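Local atomic coordinates of probable transcriptional regulator, AsnC family (Thermus thermophilus, PDB entry 2DJW), a protein that is of unknown function but, as a stand-alone RAM-domain protein of the AsnC family, can bind zinc and may take part in sequence-specific DNA recognition. Residues 1-5 against 72-76; 18-22 against 60-66; 26-30 against 42-46. All coordinates share one frame; numbering follows the deposited sequence.

Contact 1: residues 1-5 against 72-76; sequences MITAF and LLAFR
Phe5 and Leu72 clasp each other by their backbones: Phe5 N donates to Leu72 O at 2.8 Å, and Leu72 N returns an almost straight bond to Phe5 O, N-H...O 176°. Ala4 and Leu73 form the next, non-hydrogen-bonded pair, and past it Ala74 N reaches Thr3 O. Strand 2-10 is thereby tied antiparallel to strand 66-77, at the edge of the chain's four-stranded RAM-domain sheet. Leu72 O also receives a CA-H contact from Ala4 CA at 3.4 Å.

The apolar touches differ by face. Beside Ala4, Ile2 has CG1 next to its backbone N (chi1 -62°), which leaves CG2 anti to that N and 3.7 Å from Leu73 CD1. Cut back to alanine, Leu73 would probably leave a gap next to Ile2 CG2 and less support for Val49 of the same chain, which packs on both side chains. On the other face Phe5 CB lies 4.0 Å from Leu72 CB, with Leu72 O at the ring's edge, near its plane.

Tyr32 of the second subunit packs on Thr3 and Ala74. Backbone amides thus settle the polar groups between the strands; the Ile2, Ala4 and Leu73 face is purely aliphatic, whereas opposite it buried Thr3 OG1 is satisfied by Arg45.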
loop_
_atom_site.group_PDB
_atom_site.type_symbol
_atom_site.label_atom_id
_atom_site.label_comp_id
_atom_site.label_asym_id
_atom_site.label_seq_id
_atom_site.Cartn_x
_atom_site.Cartn_y
_atom_site.Cartn_z
ATOM N N MET A 1 -30.598 16.833 0.985
ATOM C CA MET A 1 -29.839 16.212 -0.131
ATOM C C MET A 1 -28.419 15.949 0.336
ATOM O O MET A 1 -27.707 16.881 0.743
ATOM C CB MET A 1 -29.833 17.114 -1.358
ATOM C CG MET A 1 -30.018 16.368 -2.689
ATOM S SD MET A 1 -31.750 15.910 -3.035
ATOM C CE MET A 1 -31.520 14.928 -4.534
ATOM N N ILE A 2 -28.030 14.675 0.327
ATOM C CA ILE A 2 -26.666 14.287 0.666
ATOM C C ILE A 2 -25.814 14.272 -0.597
ATOM O O ILE A 2 -26.294 13.911 -1.662
ATOM C CB ILE A 2 -26.613 12.902 1.369
ATOM C CG1 ILE A 2 -27.380 12.954 2.696
ATOM C CG2 ILE A 2 -25.175 12.461 1.593
ATOM C CD1 ILE A 2 -27.558 11.597 3.362
ATOM N N THR A 3 -24.561 14.696 -0.467
ATOM C CA THR A 3 -23.578 14.578 -1.528
ATOM C C THR A 3 -22.580 13.426 -1.273
ATOM O O THR A 3 -22.194 13.153 -0.129
ATOM C CB THR A 3 -22.857 15.910 -1.756
ATOM O OG1 THR A 3 -23.813 16.870 -2.215
ATOM C CG2 THR A 3 -21.759 15.783 -2.807
ATOM N N ALA A 4 -22.198 12.758 -2.362
ATOM C CA ALA A 4 -21.201 11.707 -2.351
ATOM C C ALA A 4 -20.321 11.842 -3.590
ATOM O O ALA A 4 -20.765 12.321 -4.641
ATOM C CB ALA A 4 -21.881 10.342 -2.314
ATOM N N PHE A 5 -19.067 11.438 -3.456
ATOM C CA PHE A 5 -18.126 11.435 -4.571
ATOM C C PHE A 5 -17.844 9.972 -4.803
ATOM O O PHE A 5 -17.288 9.317 -3.924
ATOM C CB PHE A 5 -16.826 12.195 -4.215
ATOM C CG PHE A 5 -17.055 13.657 -3.894
ATOM C CD1 PHE A 5 -16.959 14.622 -4.887
ATOM C CD2 PHE A 5 -17.423 14.060 -2.603
ATOM C CE1 PHE A 5 -17.210 15.967 -4.600
ATOM C CE2 PHE A 5 -17.670 15.401 -2.315
ATOM C CZ PHE A 5 -17.558 16.359 -3.303
ATOM N N LEU A 72 -16.972 8.389 -1.343
ATOM C CA LEU A 72 -16.629 9.398 -0.341
ATOM C C LEU A 72 -17.906 10.154 -0.030
ATOM O O LEU A 72 -18.294 11.026 -0.797
ATOM C CB LEU A 72 -15.562 10.356 -0.885
ATOM C CG LEU A 72 -14.064 9.978 -0.946
ATOM C CD1 LEU A 72 -13.713 8.510 -0.980
ATOM C CD2 LEU A 72 -13.332 10.704 -2.053
ATOM N N LEU A 73 -18.568 9.814 1.075
ATOM C CA LEU A 73 -19.839 10.442 1.397
ATOM C C LEU A 73 -19.721 11.701 2.272
ATOM O O LEU A 73 -19.170 11.671 3.355
ATOM C CB LEU A 73 -20.826 9.424 2.007
ATOM C CG LEU A 73 -22.212 10.022 2.291
ATOM C CD1 LEU A 73 -23.344 9.216 1.753
ATOM C CD2 LEU A 73 -22.461 10.377 3.792
ATOM N N ALA A 74 -20.284 12.797 1.797
ATOM C CA ALA A 74 -20.188 14.097 2.482
ATOM C C ALA A 74 -21.229 14.226 3.579
ATOM O O ALA A 74 -22.445 14.240 3.309
ATOM C CB ALA A 74 -20.332 15.238 1.482
ATOM N N PHE A 75 -20.755 14.325 4.820
ATOM C CA PHE A 75 -21.681 14.497 5.926
ATOM C C PHE A 75 -21.806 15.967 6.412
ATOM O O PHE A 75 -22.796 16.347 7.042
ATOM C CB PHE A 75 -21.385 13.504 7.057
ATOM C CG PHE A 75 -19.972 13.545 7.583
ATOM C CD1 PHE A 75 -19.615 14.439 8.593
ATOM C CD2 PHE A 75 -19.014 12.638 7.118
ATOM C CE1 PHE A 75 -18.333 14.450 9.105
ATOM C CE2 PHE A 75 -17.730 12.646 7.616
ATOM C CZ PHE A 75 -17.385 13.557 8.613
ATOM N N ARG A 76 -20.818 16.791 6.064
ATOM C CA ARG A 76 -20.863 18.205 6.397
ATOM C C ARG A 76 -20.313 19.096 5.289
ATOM O O ARG A 76 -19.198 18.887 4.820
ATOM C CB ARG A 76 -20.124 18.463 7.716
ATOM C CG ARG A 76 -20.429 19.814 8.286
ATOM C CD ARG A 76 -19.305 20.271 9.169
ATOM N NE ARG A 76 -19.252 21.730 9.305
ATOM C CZ ARG A 76 -18.736 22.352 10.357
ATOM N NH1 ARG A 76 -18.241 21.652 11.372
ATOM N NH2 ARG A 76 -18.706 23.677 10.385
#

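Contact 2: residues 18-22 against 60-66; sequences LGEAI and ILSLEGV
Leu18 and Ile22, a turn apart on helix 15-22, press against the loop that leads from helix 52-60 into strand 66-77, so that in this ferredoxin-like alpha+beta fold helix 15-22 packs against the end of helix 52-60 and the loop after it, beside the sheet. The loop is built of two successive turns, a type I turn from Ile60 to Leu63, closed by Leu63 N to Ile60 O, and a type II turn from Leu63 to Val66.

Leu18 holds CG beside its backbone N and then runs extended (chi2 162°), which spreads its two methyls over the second turn: CD2 lies 3.8 Å from Leu63 CB, and CD1 rests 3.8 Å from Val66 CG1. Leu63 slides past it in the opposite direction, also extended (chi2 -176°), and its CD1 lands 3.7 Å from Ala21 CB.

Ile22 is folded instead, with chi2 near -50° bringing CD1 round to Ile60 CG1 and Leu63 CD1, each 3.5 Å away, and it meets Ile60 at about a right angle. Its CG1 is modelled too close to Leu18 O, so this placement is somewhat doubtful.

Glu64 turns its carboxylate to Arg11 in a salt bridge, and its carbonyl is bonded by Arg14. Gly65 sits where a side chain would collide with the carbonyl O of Glu64 and crowd the leucine: a CB there would lie 3.4 Å from Leu18 CD1.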
loop_
_atom_site.group_PDB
_atom_site.type_symbol
_atom_site.label_atom_id
_atom_site.label_comp_id
_atom_site.label_asym_id
_atom_site.label_seq_id
_atom_site.Cartn_x
_atom_site.Cartn_y
_atom_site.Cartn_z
ATOM N N LEU A 18 -18.731 3.245 -19.657
ATOM C CA LEU A 18 -19.153 3.457 -18.248
ATOM C C LEU A 18 -19.394 4.928 -17.901
ATOM O O LEU A 18 -20.379 5.259 -17.220
ATOM C CB LEU A 18 -18.200 2.776 -17.276
ATOM C CG LEU A 18 -18.055 1.271 -17.556
ATOM C CD1 LEU A 18 -16.826 0.743 -16.898
ATOM C CD2 LEU A 18 -19.288 0.496 -17.116
ATOM N N GLY A 19 -18.546 5.808 -18.421
ATOM C CA GLY A 19 -18.745 7.226 -18.251
ATOM C C GLY A 19 -20.148 7.609 -18.644
ATOM O O GLY A 19 -20.884 8.168 -17.845
ATOM N N GLU A 20 -20.524 7.272 -19.881
ATOM C CA GLU A 20 -21.825 7.631 -20.465
ATOM C C GLU A 20 -23.026 6.986 -19.794
ATOM O O GLU A 20 -24.050 7.641 -19.619
ATOM C CB GLU A 20 -21.829 7.299 -21.962
ATOM C CG GLU A 20 -20.791 8.092 -22.726
ATOM C CD GLU A 20 -20.693 7.678 -24.165
ATOM O OE1 GLU A 20 -21.007 6.513 -24.487
ATOM O OE2 GLU A 20 -20.294 8.526 -24.976
ATOM N N ALA A 21 -22.893 5.712 -19.430
ATOM C CA ALA A 21 -23.910 5.005 -18.645
ATOM C C ALA A 21 -24.152 5.592 -17.245
ATOM O O ALA A 21 -25.298 5.677 -16.820
ATOM C CB ALA A 21 -23.556 3.528 -18.538
ATOM N N ILE A 22 -23.074 5.975 -16.536
ATOM C CA ILE A 22 -23.173 6.550 -15.173
ATOM C C ILE A 22 -23.840 7.920 -15.257
ATOM O O ILE A 22 -24.607 8.297 -14.384
ATOM C CB ILE A 22 -21.776 6.699 -14.459
ATOM C CG1 ILE A 22 -20.957 5.399 -14.464
ATOM C CG2 ILE A 22 -21.915 7.233 -13.027
ATOM C CD1 ILE A 22 -21.685 4.219 -13.991
ATOM N N ILE A 60 -24.108 1.415 -10.546
ATOM C CA ILE A 60 -22.751 1.364 -11.103
ATOM C C ILE A 60 -22.230 -0.072 -11.136
ATOM O O ILE A 60 -21.651 -0.515 -12.144
ATOM C CB ILE A 60 -21.739 2.303 -10.332
ATOM C CG1 ILE A 60 -22.075 3.773 -10.572
ATOM C CG2 ILE A 60 -20.296 2.007 -10.725
ATOM C CD1 ILE A 60 -21.347 4.765 -9.689
ATOM N N LEU A 61 -22.412 -0.795 -10.035
ATOM C CA LEU A 61 -21.757 -2.105 -9.882
ATOM C C LEU A 61 -22.485 -3.222 -10.639
ATOM O O LEU A 61 -21.961 -4.342 -10.771
ATOM C CB LEU A 61 -21.554 -2.477 -8.407
ATOM C CG LEU A 61 -20.634 -1.637 -7.511
ATOM C CD1 LEU A 61 -20.826 -2.055 -6.053
ATOM C CD2 LEU A 61 -19.161 -1.726 -7.910
ATOM N N SER A 62 -23.674 -2.901 -11.147
ATOM C CA SER A 62 -24.426 -3.811 -12.005
ATOM C C SER A 62 -24.063 -3.557 -13.458
ATOM O O SER A 62 -24.750 -4.037 -14.383
ATOM C CB SER A 62 -25.927 -3.603 -11.829
ATOM O OG SER A 62 -26.369 -2.518 -12.633
ATOM N N LEU A 63 -23.008 -2.768 -13.668
ATOM C CA LEU A 63 -22.567 -2.480 -15.023
ATOM C C LEU A 63 -21.357 -3.293 -15.354
ATOM O O LEU A 63 -20.496 -3.542 -14.499
ATOM C CB LEU A 63 -22.312 -0.991 -15.258
ATOM C CG LEU A 63 -23.477 0.004 -15.142
ATOM C CD1 LEU A 63 -22.977 1.397 -15.508
ATOM C CD2 LEU A 63 -24.686 -0.368 -16.006
ATOM N N GLU A 64 -21.310 -3.713 -16.614
ATOM C CA GLU A 64 -20.218 -4.516 -17.124
ATOM C C GLU A 64 -18.937 -3.682 -17.220
ATOM O O GLU A 64 -18.935 -2.608 -17.826
ATOM C CB GLU A 64 -20.640 -5.159 -18.471
ATOM C CG GLU A 64 -19.577 -5.238 -19.566
ATOM C CD GLU A 64 -18.369 -6.052 -19.159
ATOM O OE1 GLU A 64 -18.511 -6.965 -18.312
ATOM O OE2 GLU A 64 -17.274 -5.777 -19.701
ATOM N N GLY A 65 -17.868 -4.172 -16.603
ATOM C CA GLY A 65 -16.545 -3.559 -16.730
ATOM C C GLY A 65 -15.927 -2.855 -15.515
ATOM O O GLY A 65 -14.743 -2.487 -15.543
ATOM N N VAL A 66 -16.709 -2.656 -14.452
ATOM C CA VAL A 66 -16.220 -1.905 -13.287
ATOM C C VAL A 66 -15.399 -2.796 -12.347
ATOM O O VAL A 66 -15.886 -3.800 -11.820
ATOM C CB VAL A 66 -17.345 -1.133 -12.533
ATOM C CG1 VAL A 66 -18.239 -0.328 -13.502
ATOM C CG2 VAL A 66 -18.167 -2.060 -11.712
#

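Contact 3: residues 26-30 against 42-46; sequences PQVAE and ALVRL
The side chains of Glu30 and Leu43 run alongside each other in one direction: Glu30, with CG beside its backbone N, continues straight on (chi2 173°), and this extended chain, next to a Leu43 whose CG is anti to the backbone N, brings Glu30 OE2 to 3.6 Å from Leu43 CD2. Arg45 kinks beyond CG and curls back along its own strand until its guanidinium has Leu43 CD2 over one face, offset toward the rim. A water bridges the two charged ends, donating to Glu30 OE2 at 2.9 Å and accepting from Arg45 NH2 at 3.1 Å.

The backbone here is a classic beta bulge in the hairpin of strands 28-34 and 40-46. Two residues, Ala29 and Glu30, stand opposite the single Leu43: Leu43 O takes Ala29 N at 2.8 Å and, weakly, Glu30 N at 3.3 Å, while Leu43 N donates to Glu30 O at 2.8 Å. Before the bulge, Arg45 N bonds Gln27 O at 2.9 Å, nearly along the C=O axis. Ala29 CB packs on the aliphatic stem of Arg45, and Gln27 CB touches Val44 CG1 at 3.6 Å; Gln27 also lies against Asp54, a zinc-binding residue of this protein, though no zinc is bound to this chain here.

At the interface, Arg45 of the second subunit holds Glu30 OE1, Glu30 of that subunit holds Arg45 NH2, and Leu43 meets its own counterpart. Tyr32 OH of the same chain also bonds Glu30 OE1. Sharing several partners, these opposite charges would probably stabilise one another, with the leucine as their apolar floor.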
loop_
_atom_site.group_PDB
_atom_site.type_symbol
_atom_site.label_atom_id
_atom_site.label_comp_id
_atom_site.label_asym_id
_atom_site.label_seq_id
_atom_site.Cartn_x
_atom_site.Cartn_y
_atom_site.Cartn_z
ATOM N N PRO A 26 -30.198 8.831 -12.521
ATOM C CA PRO A 26 -30.859 10.072 -12.109
ATOM C C PRO A 26 -30.167 10.790 -10.949
ATOM O O PRO A 26 -30.339 12.000 -10.794
ATOM C CB PRO A 26 -32.268 9.612 -11.693
ATOM C CG PRO A 26 -32.154 8.129 -11.432
ATOM C CD PRO A 26 -31.082 7.646 -12.377
ATOM N N GLN A 27 -29.393 10.065 -10.144
ATOM C CA GLN A 27 -28.753 10.672 -8.968
ATOM C C GLN A 27 -27.403 11.359 -9.279
ATOM O O GLN A 27 -26.856 12.083 -8.443
ATOM C CB GLN A 27 -28.623 9.656 -7.827
ATOM C CG GLN A 27 -29.877 8.828 -7.563
ATOM C CD GLN A 27 -29.938 7.544 -8.376
ATOM O OE1 GLN A 27 -29.231 7.376 -9.376
ATOM N NE2 GLN A 27 -30.785 6.622 -7.942
ATOM N N VAL A 28 -26.902 11.170 -10.500
ATOM C CA VAL A 28 -25.590 11.681 -10.905
ATOM C C VAL A 28 -25.728 13.064 -11.503
ATOM O O VAL A 28 -26.356 13.224 -12.556
ATOM C CB VAL A 28 -24.929 10.732 -11.939
ATOM C CG1 VAL A 28 -23.591 11.280 -12.413
ATOM C CG2 VAL A 28 -24.779 9.306 -11.364
ATOM N N ALA A 29 -25.134 14.059 -10.840
ATOM C CA ALA A 29 -25.169 15.450 -11.306
ATOM C C ALA A 29 -24.033 15.794 -12.269
ATOM O O ALA A 29 -24.167 16.693 -13.123
ATOM C CB ALA A 29 -25.159 16.409 -10.124
ATOM N N GLU A 30 -22.909 15.104 -12.110
ATOM C CA GLU A 30 -21.705 15.351 -12.900
ATOM C C GLU A 30 -20.916 14.061 -12.864
ATOM O O GLU A 30 -20.891 13.404 -11.851
ATOM C CB GLU A 30 -20.861 16.495 -12.304
ATOM C CG GLU A 30 -21.501 17.894 -12.366
ATOM C CD GLU A 30 -20.717 18.965 -11.616
ATOM O OE1 GLU A 30 -19.460 18.986 -11.723
ATOM O OE2 GLU A 30 -21.371 19.804 -10.934
ATOM N N ALA A 42 -17.919 10.108 -10.107
ATOM C CA ALA A 42 -19.277 10.635 -10.155
ATOM C C ALA A 42 -19.633 11.515 -8.954
ATOM O O ALA A 42 -19.568 11.070 -7.815
ATOM C CB ALA A 42 -20.320 9.497 -10.314
ATOM N N LEU A 43 -20.034 12.752 -9.229
ATOM C CA LEU A 43 -20.654 13.607 -8.230
ATOM C C LEU A 43 -22.161 13.319 -8.197
ATOM O O LEU A 43 -22.895 13.667 -9.134
ATOM C CB LEU A 43 -20.391 15.081 -8.544
ATOM C CG LEU A 43 -21.048 16.132 -7.649
ATOM C CD1 LEU A 43 -20.517 16.025 -6.222
ATOM C CD2 LEU A 43 -20.813 17.544 -8.197
ATOM N N VAL A 44 -22.590 12.684 -7.104
ATOM C CA VAL A 44 -23.949 12.224 -6.898
ATOM C C VAL A 44 -24.661 13.110 -5.843
ATOM O O VAL A 44 -24.014 13.695 -4.965
ATOM C CB VAL A 44 -23.971 10.711 -6.470
ATOM C CG1 VAL A 44 -25.357 10.176 -6.453
ATOM C CG2 VAL A 44 -23.158 9.841 -7.433
ATOM N N ARG A 45 -25.986 13.222 -5.954
ATOM C CA ARG A 45 -26.809 13.942 -4.973
ATOM C C ARG A 45 -27.873 12.995 -4.510
ATOM O O ARG A 45 -28.600 12.443 -5.338
ATOM C CB ARG A 45 -27.480 15.170 -5.603
ATOM C CG ARG A 45 -26.544 16.090 -6.375
ATOM C CD ARG A 45 -25.586 16.829 -5.475
ATOM N NE ARG A 45 -24.980 17.925 -6.219
ATOM C CZ ARG A 45 -24.007 18.701 -5.771
ATOM N NH1 ARG A 45 -23.505 18.503 -4.559
ATOM N NH2 ARG A 45 -23.534 19.675 -6.543
ATOM N N LEU A 46 -27.966 12.783 -3.201
ATOM C CA LEU A 46 -28.879 11.769 -2.665
ATOM C C LEU A 46 -29.989 12.318 -1.773
ATOM O O LEU A 46 -29.763 13.227 -0.976
ATOM C CB LEU A 46 -28.097 10.692 -1.905
ATOM C CG LEU A 46 -26.859 10.083 -2.576
ATOM C CD1 LEU A 46 -25.896 9.555 -1.525
ATOM C CD2 LEU A 46 -27.282 8.987 -3.560
HETATM O O HOH W 1 -23.921 19.908 -9.589
#

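How the contacts relate
Contact 1 is the buried one; contacts 2 and 3 are only partly buried. Contacts 1 and 3 belong to the same sheet, where strand 2-10 lies between strands 40-46 and 66-77: Ile2 and Ala4 bond on to Leu46 and Val44, and Thr3 OG1 links to Arg45 NH1. Contact 2, on the opposite side of the chain's centre from contact 1, joins helix 15-22 to the loop after helix 52-60, and it meets contact 3 where Ile22 packs on Val28 and Ala42. Backbone bonds carry both sheet contacts, with contact 3 adding charges and a bridging water near the second subunit, whereas contact 2 is held across its segments by aliphatic packing.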